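Local coordinates for protein EST1E (Clostridium proteoclasticum, PDB 2WTM) that probably hydrolyses ester bonds, including those of ferulic acid esters, as a promiscuous feruloyl esterase of the alpha/beta-hydrolase superfamily, at residues Ile102-His107 against Leu116-Glu121; Met4-Asp9 against Leu13-Asp18; Glu50-Ile55 against Glu239-Phe244; Leu147-Asp152 against Leu160-Gly165. All coordinates share one frame; numbering follows the deposited sequence.

How the contacts relate
Three contacts belong to the alpha/beta-hydrolase core and one to the part inserted into it. Contact 2, the N-terminal hairpin, closes first along the chain, at one edge of the eight-stranded sheet; contact 1 packs a helix on strand 99-107 of the same sheet, their centres about 17 Å apart. Contact 3 pairs helix 43-54 with helix 234-249, bringing early and late parts of the core together, with contacts 1 and then 4 between them in sequence. Contacts 2 and 3 touch, through Asp18 and Asn53. Contact 4 lies in the insertion between strands 125-131 and 192-197, probably the lid region, its centre about 35 Å from that of contact 3, across the chain's centre.

Contact 1: Ile102-His107 against Leu116-Glu121; sequences IYMAGH and LAAAME
Met104 reaches from its strand to the helix with a fully stretched side chain and lays its thioether against two alanines. CG stands anti to the carbonyl carbon (chi1 -70°), and the chain runs straight from there, carrying SD and CE away from the sheet. SD settles against the backbone N and the methyl of Ala118, 3.7 Å from Ala118 N and 4.0 Å from Ala118 CB. The terminal methyl goes on to Ala117, with Met104 CE 3.9 Å from Ala117 CB. Strand 99-107 and helix 109-120 are the first two elements of a beta-alpha-beta unit completed by strand 125-131, and the turn between them carries a GxSxG sequence, consistent with the nucleophile elbow of alpha/beta hydrolases. Small alanines suit the helix face because they let the helix come close, and the unbranched, flexible methionine spans the remaining distance from the strand. Beyond them, Glu121 follows the helix end and offers its aliphatic part: Met104 CE lies 4.5 Å from Glu121 CG. The Glu121 carboxylate makes a long, weak ion pair with Arg174 of the second subunit. Helix 79-93 also borders this packing, with Val90 against both Met104 and Glu121.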
loop_
_atom_site.group_PDB
_atom_site.type_symbol
_atom_site.label_atom_id
_atom_site.label_comp_id
_atom_site.label_asym_id
_atom_site.label_seq_id
_atom_site.Cartn_x
_atom_site.Cartn_y
_atom_site.Cartn_z
ATOM N N ILE A 102 -14.667 -2.367 18.235
ATOM C CA ILE A 102 -14.425 -3.115 16.998
ATOM C C ILE A 102 -13.193 -4.002 17.190
ATOM O O ILE A 102 -12.216 -3.552 17.817
ATOM C CB ILE A 102 -14.206 -2.156 15.800
ATOM C CG1 ILE A 102 -15.447 -1.234 15.678
ATOM C CG2 ILE A 102 -13.898 -2.904 14.498
ATOM C CD1 ILE A 102 -15.303 -0.170 14.641
ATOM N N TYR A 103 -13.278 -5.241 16.722
ATOM C CA TYR A 103 -12.190 -6.189 16.790
ATOM C C TYR A 103 -11.833 -6.645 15.386
ATOM O O TYR A 103 -12.594 -6.440 14.488
ATOM C CB TYR A 103 -12.622 -7.396 17.591
ATOM C CG TYR A 103 -12.931 -7.084 19.041
ATOM C CD1 TYR A 103 -11.966 -7.270 20.015
ATOM C CD2 TYR A 103 -14.199 -6.675 19.456
ATOM C CE1 TYR A 103 -12.242 -7.014 21.365
ATOM C CE2 TYR A 103 -14.471 -6.430 20.824
ATOM C CZ TYR A 103 -13.489 -6.597 21.737
ATOM O OH TYR A 103 -13.679 -6.386 23.123
ATOM N N MET A 104 -10.687 -7.293 15.211
ATOM C CA MET A 104 -10.339 -7.882 13.943
ATOM C C MET A 104 -9.877 -9.316 14.117
ATOM O O MET A 104 -9.156 -9.675 15.034
ATOM C CB MET A 104 -9.234 -7.137 13.217
ATOM C CG MET A 104 -9.622 -5.802 12.678
ATOM S SD MET A 104 -8.148 -5.002 11.895
ATOM C CE MET A 104 -8.887 -3.593 11.187
ATOM N N ALA A 105 -10.213 -10.114 13.109
ATOM C CA ALA A 105 -9.744 -11.547 13.005
ATOM C C ALA A 105 -9.564 -11.857 11.508
ATOM O O ALA A 105 -10.191 -11.251 10.653
ATOM C CB ALA A 105 -10.789 -12.546 13.627
ATOM N N GLY A 106 -8.642 -12.756 11.196
ATOM C CA GLY A 106 -8.380 -13.131 9.810
ATOM C C GLY A 106 -7.596 -14.388 9.698
ATOM O O GLY A 106 -6.827 -14.638 10.594
ATOM N N HIS A 107 -7.770 -15.135 8.605
ATOM C CA HIS A 107 -7.014 -16.355 8.371
ATOM C C HIS A 107 -5.953 -16.195 7.291
ATOM O O HIS A 107 -6.240 -15.691 6.182
ATOM C CB HIS A 107 -8.017 -17.455 8.022
ATOM C CG HIS A 107 -7.389 -18.808 7.855
ATOM N ND1 HIS A 107 -7.126 -19.358 6.616
ATOM C CD2 HIS A 107 -6.909 -19.676 8.766
ATOM C CE1 HIS A 107 -6.548 -20.537 6.793
ATOM N NE2 HIS A 107 -6.407 -20.747 8.085
ATOM N N LEU A 116 -1.524 -6.143 10.015
ATOM C CA LEU A 116 -1.121 -4.882 9.463
ATOM C C LEU A 116 -2.160 -3.803 9.708
ATOM O O LEU A 116 -1.870 -2.727 10.192
ATOM C CB LEU A 116 -0.843 -5.015 7.948
ATOM C CG LEU A 116 0.103 -6.115 7.449
ATOM C CD1 LEU A 116 0.288 -6.186 5.889
ATOM C CD2 LEU A 116 1.481 -5.849 8.150
ATOM N N ALA A 117 -3.434 -4.092 9.390
ATOM C CA ALA A 117 -4.501 -3.133 9.486
ATOM C C ALA A 117 -4.749 -2.765 10.991
ATOM O O ALA A 117 -5.047 -1.636 11.300
ATOM C CB ALA A 117 -5.818 -3.673 8.855
ATOM N N ALA A 118 -4.699 -3.724 11.893
ATOM C CA ALA A 118 -4.848 -3.444 13.344
ATOM C C ALA A 118 -3.844 -2.406 13.852
ATOM O O ALA A 118 -4.138 -1.461 14.595
ATOM C CB ALA A 118 -4.803 -4.659 14.149
ATOM N N ALA A 119 -2.634 -2.551 13.377
ATOM C CA ALA A 119 -1.636 -1.573 13.763
ATOM C C ALA A 119 -1.978 -0.191 13.220
ATOM O O ALA A 119 -1.816 0.808 13.912
ATOM C CB ALA A 119 -0.277 -2.081 13.369
ATOM N N MET A 120 -2.404 -0.102 11.968
ATOM C CA MET A 120 -2.734 1.160 11.370
ATOM C C MET A 120 -3.946 1.762 12.012
ATOM O O MET A 120 -4.159 2.974 11.970
ATOM C CB MET A 120 -2.985 0.946 9.872
ATOM C CG MET A 120 -1.767 0.406 9.133
ATOM S SD MET A 120 -2.194 -0.164 7.424
ATOM C CE MET A 120 -2.285 1.366 6.892
ATOM N N GLU A 121 -4.779 0.901 12.618
ATOM C CA GLU A 121 -6.041 1.257 13.285
ATOM C C GLU A 121 -5.957 1.009 14.816
ATOM O O GLU A 121 -6.933 0.621 15.449
ATOM C CB GLU A 121 -7.224 0.439 12.717
ATOM C CG GLU A 121 -7.448 0.660 11.281
ATOM C CD GLU A 121 -8.258 1.906 10.942
ATOM O OE1 GLU A 121 -8.362 2.836 11.780
ATOM O OE2 GLU A 121 -8.764 1.965 9.784
#

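Contact 2: Met4-Asp9 against Leu13-Asp18; sequences MYIDCD and LNAYLD
With chi1 at 74°, Met4 places CG between its backbone N and carbonyl carbon, and a bend at chi3 (61°) swings CE across to Leu17, whereas Tyr5, in one of its two conformers, holds CG beside its backbone N and brings its ring alongside Asn14. The two strands form an antiparallel beta hairpin at the edge of the central sheet. Met4 pairs with Ala15 and Ile6 with Leu13 as hydrogen-bonded pairs, and Tyr5 with Asn14 as the non-hydrogen-bonded pair between them. Each hydrogen-bonded pair exchanges two backbone bonds; the shortest runs from Ile6 N to Leu13 O, at 2.8 Å. The face bearing Met4, Ile6, Leu13 and Ala15 is apolar and turns toward Tyr92 of helix 79-93. There Met4 CE approaches Leu17 CB at 3.7 Å, while the small Ala15 CB is touched by both Met4 CG and Ile6 CD1. Near the turn, Cys8 CB rests on Leu13 CD1 (3.9 Å).

The face with Tyr5 and Asn14 is more polar. In that conformer the two side chains cross obliquely, Tyr5 CE1 3.7 Å from Asn14 CB and the ring and amide planes 56° apart. A tyrosine suits this place: its ring covers the neighbouring strand while its hydroxyl still reaches the backbone O of Lys69. Asn14 ND2 bonds to Asp63 and, weakly, to Tyr16 OH. Its OD1 lies above one face of this Tyr5 ring, toward the rim, and takes a hydrogen from a water 2.8 Å from Asn14 OD1, which also donates weakly to Met4 O.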
loop_
_atom_site.group_PDB
_atom_site.type_symbol
_atom_site.label_atom_id
_atom_site.label_comp_id
_atom_site.label_asym_id
_atom_site.label_seq_id
_atom_site.Cartn_x
_atom_site.Cartn_y
_atom_site.Cartn_z
ATOM N N MET A 4 -24.324 -7.222 1.906
ATOM C CA MET A 4 -24.345 -5.860 1.461
ATOM C C MET A 4 -23.061 -5.644 0.651
ATOM O O MET A 4 -22.229 -6.544 0.687
ATOM C CB MET A 4 -24.284 -4.928 2.656
ATOM C CG MET A 4 -22.861 -4.894 3.278
ATOM S SD MET A 4 -22.641 -4.012 4.811
ATOM C CE MET A 4 -23.765 -5.011 5.758
ATOM N N TYR A 5 -23.008 -4.559 -0.113
ATOM C CA TYR A 5 -21.775 -4.110 -0.753
ATOM C C TYR A 5 -21.269 -2.843 -0.060
ATOM O O TYR A 5 -22.043 -1.868 0.130
ATOM C CB TYR A 5 -21.986 -3.893 -2.262
ATOM C CG TYR A 5 -21.906 -5.184 -3.044
ATOM C CD1 TYR A 5 -20.676 -5.813 -3.241
ATOM C CD2 TYR A 5 -23.052 -5.818 -3.571
ATOM C CE1 TYR A 5 -20.560 -6.994 -3.927
ATOM C CE2 TYR A 5 -22.952 -7.013 -4.245
ATOM C CZ TYR A 5 -21.691 -7.615 -4.447
ATOM O OH TYR A 5 -21.549 -8.802 -5.115
ATOM N N ILE A 6 -19.986 -2.830 0.288
ATOM C CA ILE A 6 -19.297 -1.665 0.797
ATOM C C ILE A 6 -18.458 -1.094 -0.334
ATOM O O ILE A 6 -17.596 -1.790 -0.858
ATOM C CB ILE A 6 -18.426 -2.058 1.994
ATOM C CG1 ILE A 6 -19.303 -2.494 3.176
ATOM C CG2 ILE A 6 -17.623 -0.869 2.515
ATOM C CD1 ILE A 6 -18.551 -3.109 4.282
ATOM N N ASP A 7 -18.729 0.143 -0.718
ATOM C CA ASP A 7 -17.985 0.748 -1.815
ATOM C C ASP A 7 -16.591 1.078 -1.348
ATOM O O ASP A 7 -16.404 1.582 -0.249
ATOM C CB ASP A 7 -18.620 2.032 -2.302
ATOM C CG ASP A 7 -19.900 1.799 -3.081
ATOM O OD1 ASP A 7 -19.901 0.999 -4.037
ATOM O OD2 ASP A 7 -20.902 2.460 -2.726
ATOM N N CYS A 8 -15.640 0.835 -2.217
ATOM C CA CYS A 8 -14.252 1.245 -1.993
ATOM C C CYS A 8 -13.796 1.858 -3.287
ATOM O O CYS A 8 -13.318 1.168 -4.154
ATOM C CB CYS A 8 -13.426 0.000 -1.575
ATOM S SG CYS A 8 -11.640 0.423 -1.204
ATOM N N ASP A 9 -14.040 3.173 -3.446
ATOM C CA ASP A 9 -13.830 3.885 -4.690
ATOM C C ASP A 9 -14.431 3.060 -5.790
ATOM O O ASP A 9 -15.649 2.763 -5.705
ATOM C CB ASP A 9 -12.355 4.205 -4.945
ATOM C CG ASP A 9 -11.787 5.149 -3.936
ATOM O OD1 ASP A 9 -12.501 5.863 -3.253
ATOM O OD2 ASP A 9 -10.564 5.111 -3.781
ATOM N N LEU A 13 -17.126 -4.153 -2.436
ATOM C CA LEU A 13 -16.736 -5.243 -1.539
ATOM C C LEU A 13 -17.987 -5.931 -0.945
ATOM O O LEU A 13 -18.793 -5.314 -0.244
ATOM C CB LEU A 13 -15.838 -4.682 -0.393
ATOM C CG LEU A 13 -14.594 -3.906 -0.868
ATOM C CD1 LEU A 13 -14.063 -3.296 0.363
ATOM C CD2 LEU A 13 -13.679 -4.823 -1.555
ATOM N N ASN A 14 -18.131 -7.186 -1.301
ATOM C CA ASN A 14 -19.206 -8.009 -0.730
ATOM C C ASN A 14 -18.955 -8.208 0.778
ATOM O O ASN A 14 -17.877 -8.619 1.164
ATOM C CB ASN A 14 -19.222 -9.341 -1.369
ATOM C CG ASN A 14 -20.387 -10.222 -0.864
ATOM O OD1 ASN A 14 -21.578 -9.824 -0.928
ATOM N ND2 ASN A 14 -20.041 -11.418 -0.363
ATOM N N ALA A 15 -19.964 -8.088 1.581
ATOM C CA ALA A 15 -19.792 -8.324 3.024
ATOM C C ALA A 15 -21.047 -8.877 3.666
ATOM O O ALA A 15 -22.157 -8.605 3.179
ATOM C CB ALA A 15 -19.415 -7.069 3.663
ATOM N N TYR A 16 -20.863 -9.579 4.776
ATOM C CA TYR A 16 -21.986 -10.212 5.489
ATOM C C TYR A 16 -21.961 -9.646 6.889
ATOM O O TYR A 16 -20.944 -9.802 7.588
ATOM C CB TYR A 16 -21.825 -11.756 5.572
ATOM C CG TYR A 16 -21.686 -12.404 4.198
ATOM C CD1 TYR A 16 -22.815 -12.732 3.442
ATOM C CD2 TYR A 16 -20.458 -12.694 3.672
ATOM C CE1 TYR A 16 -22.689 -13.327 2.204
ATOM C CE2 TYR A 16 -20.315 -13.274 2.434
ATOM C CZ TYR A 16 -21.438 -13.580 1.694
ATOM O OH TYR A 16 -21.322 -14.200 0.477
ATOM N N LEU A 17 -23.062 -9.037 7.330
ATOM C CA LEU A 17 -23.201 -8.599 8.696
ATOM C C LEU A 17 -24.095 -9.606 9.413
ATOM O O LEU A 17 -25.244 -9.848 8.968
ATOM C CB LEU A 17 -23.842 -7.208 8.725
ATOM C CG LEU A 17 -24.138 -6.627 10.105
ATOM C CD1 LEU A 17 -22.921 -6.492 11.018
ATOM C CD2 LEU A 17 -24.829 -5.246 9.891
ATOM N N ASP A 18 -23.578 -10.194 10.485
ATOM C CA ASP A 18 -24.364 -11.127 11.308
ATOM C C ASP A 18 -24.403 -10.636 12.702
ATOM O O ASP A 18 -23.384 -10.291 13.309
ATOM C CB ASP A 18 -23.784 -12.513 11.289
ATOM C CG ASP A 18 -23.973 -13.200 9.969
ATOM O OD1 ASP A 18 -25.045 -13.849 9.729
ATOM O OD2 ASP A 18 -23.055 -13.076 9.135
HETATM O O HOH W 1 -23.859 -8.373 -1.477
#

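Contact 3: Glu50-Ile55 against Glu239-Phe244; sequences ETLNEI and EAVKEF
Val241 opens the contact on the second helix, meeting Leu52 where helix 234-249 runs beside helix 43-54 in a helix-helix packing on one side of the alpha/beta-hydrolase sheet, onto which Phe244 of the same helix turns, against Ala127 and Ile129 of strand 125-131. The branch of Val241 that does the touching is CG1, which stands anti to the backbone N (chi1 166°). It lies 4.0 Å from Leu52 CD2, with the two side chains crossing at about a right angle. Both residues are buried. Leu52 also leans on Cys30 and Ile32 of strand 27-33, a place between helix and sheet that its branched aliphatic end fits, while Val241 fills the space between the helices.

Lys242, one residue further, contributes the largest single share of the buried surface. Its chain is extended throughout, so the methylenes can line the partner helix while NZ ends near Glu54. At its base, Lys242 CB meets Thr51 CG2 at 3.8 Å. Threonine suits this place because its hydroxyl is satisfied by the carbonyl O of Ala47 within its own helix, while CG2, anti to the backbone N, faces the lysine. Farther along the lysine, Ile55 CG2 sits over the chain, 3.8 Å from Lys242 CG. No hydrogen bond joins the two helix segments. The charged ends come near without forming a salt bridge, Glu54 OE1 remaining 4.5 Å from Lys242 NZ.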
loop_
_atom_site.group_PDB
_atom_site.type_symbol
_atom_site.label_atom_id
_atom_site.label_comp_id
_atom_site.label_asym_id
_atom_site.label_seq_id
_atom_site.Cartn_x
_atom_site.Cartn_y
_atom_site.Cartn_z
ATOM N N GLU A 50 -19.686 -17.766 13.646
ATOM C CA GLU A 50 -20.826 -18.316 14.443
ATOM C C GLU A 50 -20.513 -18.300 15.903
ATOM O O GLU A 50 -21.336 -17.896 16.717
ATOM C CB GLU A 50 -21.177 -19.715 13.947
ATOM C CG GLU A 50 -21.901 -19.629 12.612
ATOM C CD GLU A 50 -22.403 -20.933 12.057
ATOM O OE1 GLU A 50 -21.938 -21.999 12.492
ATOM O OE2 GLU A 50 -23.181 -20.859 11.090
ATOM N N THR A 51 -19.301 -18.702 16.245
ATOM C CA THR A 51 -18.825 -18.586 17.600
ATOM C C THR A 51 -18.908 -17.185 18.183
ATOM O O THR A 51 -19.349 -16.965 19.295
ATOM C CB THR A 51 -17.370 -19.098 17.696
ATOM O OG1 THR A 51 -17.329 -20.485 17.327
ATOM C CG2 THR A 51 -16.826 -18.903 19.062
ATOM N N LEU A 52 -18.443 -16.187 17.416
ATOM C CA LEU A 52 -18.514 -14.824 17.871
ATOM C C LEU A 52 -19.945 -14.375 18.106
ATOM O O LEU A 52 -20.232 -13.757 19.111
ATOM C CB LEU A 52 -17.711 -13.895 16.927
ATOM C CG LEU A 52 -16.221 -14.197 16.933
ATOM C CD1 LEU A 52 -15.590 -13.556 15.751
ATOM C CD2 LEU A 52 -15.638 -13.662 18.187
ATOM N N ASN A 53 -20.833 -14.643 17.155
ATOM C CA ASN A 53 -22.216 -14.251 17.308
ATOM C C ASN A 53 -22.829 -14.905 18.569
ATOM O O ASN A 53 -23.596 -14.296 19.249
ATOM C CB ASN A 53 -23.066 -14.686 16.091
ATOM C CG ASN A 53 -22.616 -14.114 14.734
ATOM O OD1 ASN A 53 -22.928 -14.724 13.728
ATOM N ND2 ASN A 53 -21.968 -12.952 14.707
ATOM N N GLU A 54 -22.435 -16.125 18.835
ATOM C CA GLU A 54 -22.948 -16.853 20.002
ATOM C C GLU A 54 -22.601 -16.213 21.336
ATOM O O GLU A 54 -23.395 -16.271 22.293
ATOM C CB GLU A 54 -22.439 -18.236 19.858
ATOM C CG GLU A 54 -22.908 -19.164 20.822
ATOM C CD GLU A 54 -22.530 -20.496 20.382
ATOM O OE1 GLU A 54 -21.503 -20.986 20.911
ATOM O OE2 GLU A 54 -23.240 -20.986 19.460
ATOM N N ILE A 55 -21.439 -15.555 21.460
ATOM C CA ILE A 55 -21.095 -14.841 22.676
ATOM C C ILE A 55 -21.506 -13.363 22.698
ATOM O O ILE A 55 -21.180 -12.623 23.590
ATOM C CB ILE A 55 -19.593 -14.992 23.028
ATOM C CG1 ILE A 55 -18.701 -14.330 21.944
ATOM C CG2 ILE A 55 -19.242 -16.445 23.173
ATOM C CD1 ILE A 55 -17.244 -14.266 22.327
ATOM N N GLU A 239 -13.006 -22.824 20.236
ATOM C CA GLU A 239 -12.962 -22.659 21.708
ATOM C C GLU A 239 -11.917 -21.641 22.167
ATOM O O GLU A 239 -12.114 -20.904 23.130
ATOM C CB GLU A 239 -12.731 -24.004 22.417
ATOM C CG GLU A 239 -13.988 -24.803 22.621
ATOM C CD GLU A 239 -15.103 -23.992 23.314
ATOM O OE1 GLU A 239 -14.964 -23.529 24.495
ATOM O OE2 GLU A 239 -16.103 -23.776 22.597
ATOM N N ALA A 240 -10.817 -21.554 21.426
ATOM C CA ALA A 240 -9.779 -20.612 21.858
ATOM C C ALA A 240 -10.214 -19.154 21.596
ATOM O O ALA A 240 -10.013 -18.255 22.388
ATOM C CB ALA A 240 -8.506 -20.916 21.148
ATOM N N VAL A 241 -10.838 -18.961 20.440
ATOM C CA VAL A 241 -11.402 -17.660 20.055
ATOM C C VAL A 241 -12.478 -17.244 21.059
ATOM O O VAL A 241 -12.495 -16.139 21.548
ATOM C CB VAL A 241 -11.990 -17.738 18.621
ATOM C CG1 VAL A 241 -12.875 -16.541 18.288
ATOM C CG2 VAL A 241 -10.846 -17.898 17.583
ATOM N N LYS A 242 -13.331 -18.187 21.411
ATOM C CA LYS A 242 -14.391 -17.940 22.372
ATOM C C LYS A 242 -13.881 -17.510 23.733
ATOM O O LYS A 242 -14.311 -16.502 24.251
ATOM C CB LYS A 242 -15.257 -19.184 22.483
ATOM C CG LYS A 242 -16.431 -19.012 23.435
ATOM C CD LYS A 242 -17.067 -20.390 23.805
ATOM C CE LYS A 242 -18.480 -20.197 24.342
ATOM N NZ LYS A 242 -19.145 -21.505 24.759
ATOM N N GLU A 243 -12.917 -18.242 24.291
ATOM C CA GLU A 243 -12.412 -17.917 25.641
ATOM C C GLU A 243 -11.675 -16.562 25.688
ATOM O O GLU A 243 -11.871 -15.703 26.518
ATOM C CB GLU A 243 -11.460 -19.009 26.121
ATOM C CG GLU A 243 -12.237 -20.303 26.561
ATOM C CD GLU A 243 -11.353 -21.511 26.968
ATOM O OE1 GLU A 243 -10.135 -21.311 27.334
ATOM O OE2 GLU A 243 -11.910 -22.665 26.909
ATOM N N PHE A 244 -10.898 -16.325 24.484
ATOM C CA PHE A 244 -10.185 -15.077 24.450
ATOM C C PHE A 244 -11.102 -13.886 24.352
ATOM O O PHE A 244 -10.881 -12.851 24.993
ATOM C CB PHE A 244 -9.168 -15.151 23.259
ATOM C CG PHE A 244 -8.509 -13.841 22.921
ATOM C CD1 PHE A 244 -7.426 -13.401 23.621
ATOM C CD2 PHE A 244 -8.979 -13.073 21.884
ATOM C CE1 PHE A 244 -6.794 -12.200 23.264
ATOM C CE2 PHE A 244 -8.384 -11.850 21.546
ATOM C CZ PHE A 244 -7.266 -11.454 22.245
#

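Contact 4: Leu147-Asp152 against Leu160-Gly165; sequences LGLKFD and LDAWDG
Leu149 drives one methyl, CD1, into a corner formed by Leu160, Ala162 and Trp163, and this is the tight part of the contact. CD1 of Leu149 lies 3.7 Å from Leu160 CD2 and 3.9 Å from Ala162 CB. The same methyl is 3.7 Å from Trp163 CH2, the indole coming from the opposite direction. Ala162 suits its place by being small, since its CB sits over the centre of one face of the Trp163 ring as well as against the leucine.

The flanks are looser. On one, Phe151, with chi1 at 48°, stands its ring across the Leu160 side chain, Phe151 CD2 4.1 Å from Leu160 CD2. On the other, Leu147 CD1 approaches Trp163 NE1 to 4.1 Å and water takes part, lying 2.9 Å from Trp163 NE1, whose hydrogen it accepts, and 2.6 Å from Leu147 O, to which it donates. No direct hydrogen bond links the segments. Trp163 also meets the Phe36 ring edge-to-face, joining this region to the core. Strand 159-162 continues into an antiparallel hairpin with 166-169, within the insertion between strands 125-131 and 192-197, where alpha/beta hydrolases commonly carry their lid or cap.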
loop_
_atom_site.group_PDB
_atom_site.type_symbol
_atom_site.label_atom_id
_atom_site.label_comp_id
_atom_site.label_asym_id
_atom_site.label_seq_id
_atom_site.Cartn_x
_atom_site.Cartn_y
_atom_site.Cartn_z
ATOM N N LEU A 147 4.528 -18.682 -1.540
ATOM C CA LEU A 147 3.669 -19.854 -1.341
ATOM C C LEU A 147 4.179 -21.064 -2.153
ATOM O O LEU A 147 3.411 -21.679 -2.907
ATOM C CB LEU A 147 2.229 -19.487 -1.720
ATOM C CG LEU A 147 1.514 -18.391 -0.947
ATOM C CD1 LEU A 147 0.074 -18.123 -1.449
ATOM C CD2 LEU A 147 1.503 -18.697 0.572
ATOM N N GLY A 148 5.476 -21.324 -2.105
ATOM C CA GLY A 148 6.101 -22.455 -2.824
ATOM C C GLY A 148 6.671 -22.195 -4.218
ATOM O O GLY A 148 7.530 -22.957 -4.672
ATOM N N LEU A 149 6.253 -21.124 -4.885
ATOM C CA LEU A 149 6.859 -20.744 -6.150
ATOM C C LEU A 149 8.106 -19.987 -5.903
ATOM O O LEU A 149 8.072 -19.039 -5.132
ATOM C CB LEU A 149 5.937 -19.873 -6.988
ATOM C CG LEU A 149 4.663 -20.498 -7.486
ATOM C CD1 LEU A 149 3.816 -19.505 -8.263
ATOM C CD2 LEU A 149 5.003 -21.579 -8.389
ATOM N N LYS A 150 9.190 -20.329 -6.604
ATOM C CA LYS A 150 10.466 -19.650 -6.483
ATOM C C LYS A 150 10.816 -18.842 -7.714
ATOM O O LYS A 150 10.621 -19.273 -8.853
ATOM C CB LYS A 150 11.579 -20.687 -6.188
ATOM C CG LYS A 150 11.298 -21.415 -4.872
ATOM C CD LYS A 150 12.594 -21.935 -4.189
ATOM C CE LYS A 150 13.289 -20.851 -3.230
ATOM N NZ LYS A 150 12.716 -20.728 -1.791
ATOM N N PHE A 151 11.422 -17.671 -7.512
ATOM C CA PHE A 151 11.727 -16.758 -8.641
ATOM C C PHE A 151 12.838 -15.835 -8.186
ATOM O O PHE A 151 13.241 -15.908 -7.024
ATOM C CB PHE A 151 10.470 -15.934 -9.068
ATOM C CG PHE A 151 9.763 -15.314 -7.902
ATOM C CD1 PHE A 151 10.232 -14.098 -7.367
ATOM C CD2 PHE A 151 8.710 -15.958 -7.292
ATOM C CE1 PHE A 151 9.635 -13.558 -6.218
ATOM C CE2 PHE A 151 8.127 -15.455 -6.174
ATOM C CZ PHE A 151 8.587 -14.230 -5.613
ATOM N N ASP A 152 13.331 -15.008 -9.106
ATOM C CA ASP A 152 14.395 -14.034 -8.825
ATOM C C ASP A 152 13.701 -12.829 -8.209
ATOM O O ASP A 152 12.805 -12.223 -8.873
ATOM C CB ASP A 152 15.061 -13.599 -10.130
ATOM C CG ASP A 152 16.219 -12.633 -9.909
ATOM O OD1 ASP A 152 16.398 -12.092 -8.784
ATOM O OD2 ASP A 152 17.010 -12.437 -10.892
ATOM N N LEU A 160 2.497 -15.122 -12.332
ATOM C CA LEU A 160 2.696 -16.389 -11.660
ATOM C C LEU A 160 1.420 -17.165 -11.848
ATOM O O LEU A 160 0.339 -16.602 -11.687
ATOM C CB LEU A 160 2.913 -16.227 -10.179
ATOM C CG LEU A 160 4.235 -15.506 -9.927
ATOM C CD1 LEU A 160 4.000 -14.017 -9.841
ATOM C CD2 LEU A 160 4.917 -16.033 -8.713
ATOM N N ASP A 161 1.518 -18.442 -12.249
ATOM C CA ASP A 161 0.322 -19.220 -12.604
ATOM C C ASP A 161 0.331 -20.444 -11.689
ATOM O O ASP A 161 1.266 -21.258 -11.725
ATOM C CB ASP A 161 0.381 -19.690 -14.070
ATOM C CG ASP A 161 -0.065 -18.660 -15.050
ATOM O OD1 ASP A 161 0.050 -17.428 -14.780
ATOM O OD2 ASP A 161 -0.721 -19.020 -16.054
ATOM N N ALA A 162 -0.630 -20.525 -10.767
ATOM C CA ALA A 162 -0.659 -21.612 -9.788
ATOM C C ALA A 162 -2.047 -21.594 -9.106
ATOM O O ALA A 162 -2.965 -20.962 -9.640
ATOM C CB ALA A 162 0.461 -21.469 -8.819
ATOM N N TRP A 163 -2.198 -22.356 -8.044
ATOM C CA TRP A 163 -3.433 -22.291 -7.197
ATOM C C TRP A 163 -4.664 -22.648 -8.011
ATOM O O TRP A 163 -5.605 -21.863 -8.211
ATOM C CB TRP A 163 -3.527 -20.865 -6.568
ATOM C CG TRP A 163 -2.215 -20.483 -5.991
ATOM C CD1 TRP A 163 -1.631 -21.043 -4.968
ATOM C CD2 TRP A 163 -1.314 -19.449 -6.460
ATOM N NE1 TRP A 163 -0.415 -20.510 -4.742
ATOM C CE2 TRP A 163 -0.196 -19.527 -5.677
ATOM C CE3 TRP A 163 -1.337 -18.546 -7.537
ATOM C CZ2 TRP A 163 0.916 -18.692 -5.844
ATOM C CZ3 TRP A 163 -0.195 -17.706 -7.725
ATOM C CH2 TRP A 163 0.872 -17.771 -6.890
ATOM N N ASP A 164 -4.726 -23.894 -8.528
ATOM C CA ASP A 164 -5.964 -24.278 -9.231
ATOM C C ASP A 164 -6.466 -23.399 -10.348
ATOM O O ASP A 164 -7.680 -23.079 -10.512
ATOM C CB ASP A 164 -7.096 -24.456 -8.239
ATOM C CG ASP A 164 -7.217 -25.831 -7.779
ATOM O OD1 ASP A 164 -6.167 -26.449 -7.417
ATOM O OD2 ASP A 164 -8.402 -26.277 -7.753
ATOM N N GLY A 165 -5.550 -23.057 -11.217
ATOM C CA GLY A 165 -5.870 -22.372 -12.397
ATOM C C GLY A 165 -6.014 -20.864 -12.327
ATOM O O GLY A 165 -6.608 -20.260 -13.220
HETATM O O HOH W 2 1.116 -22.640 -3.566
#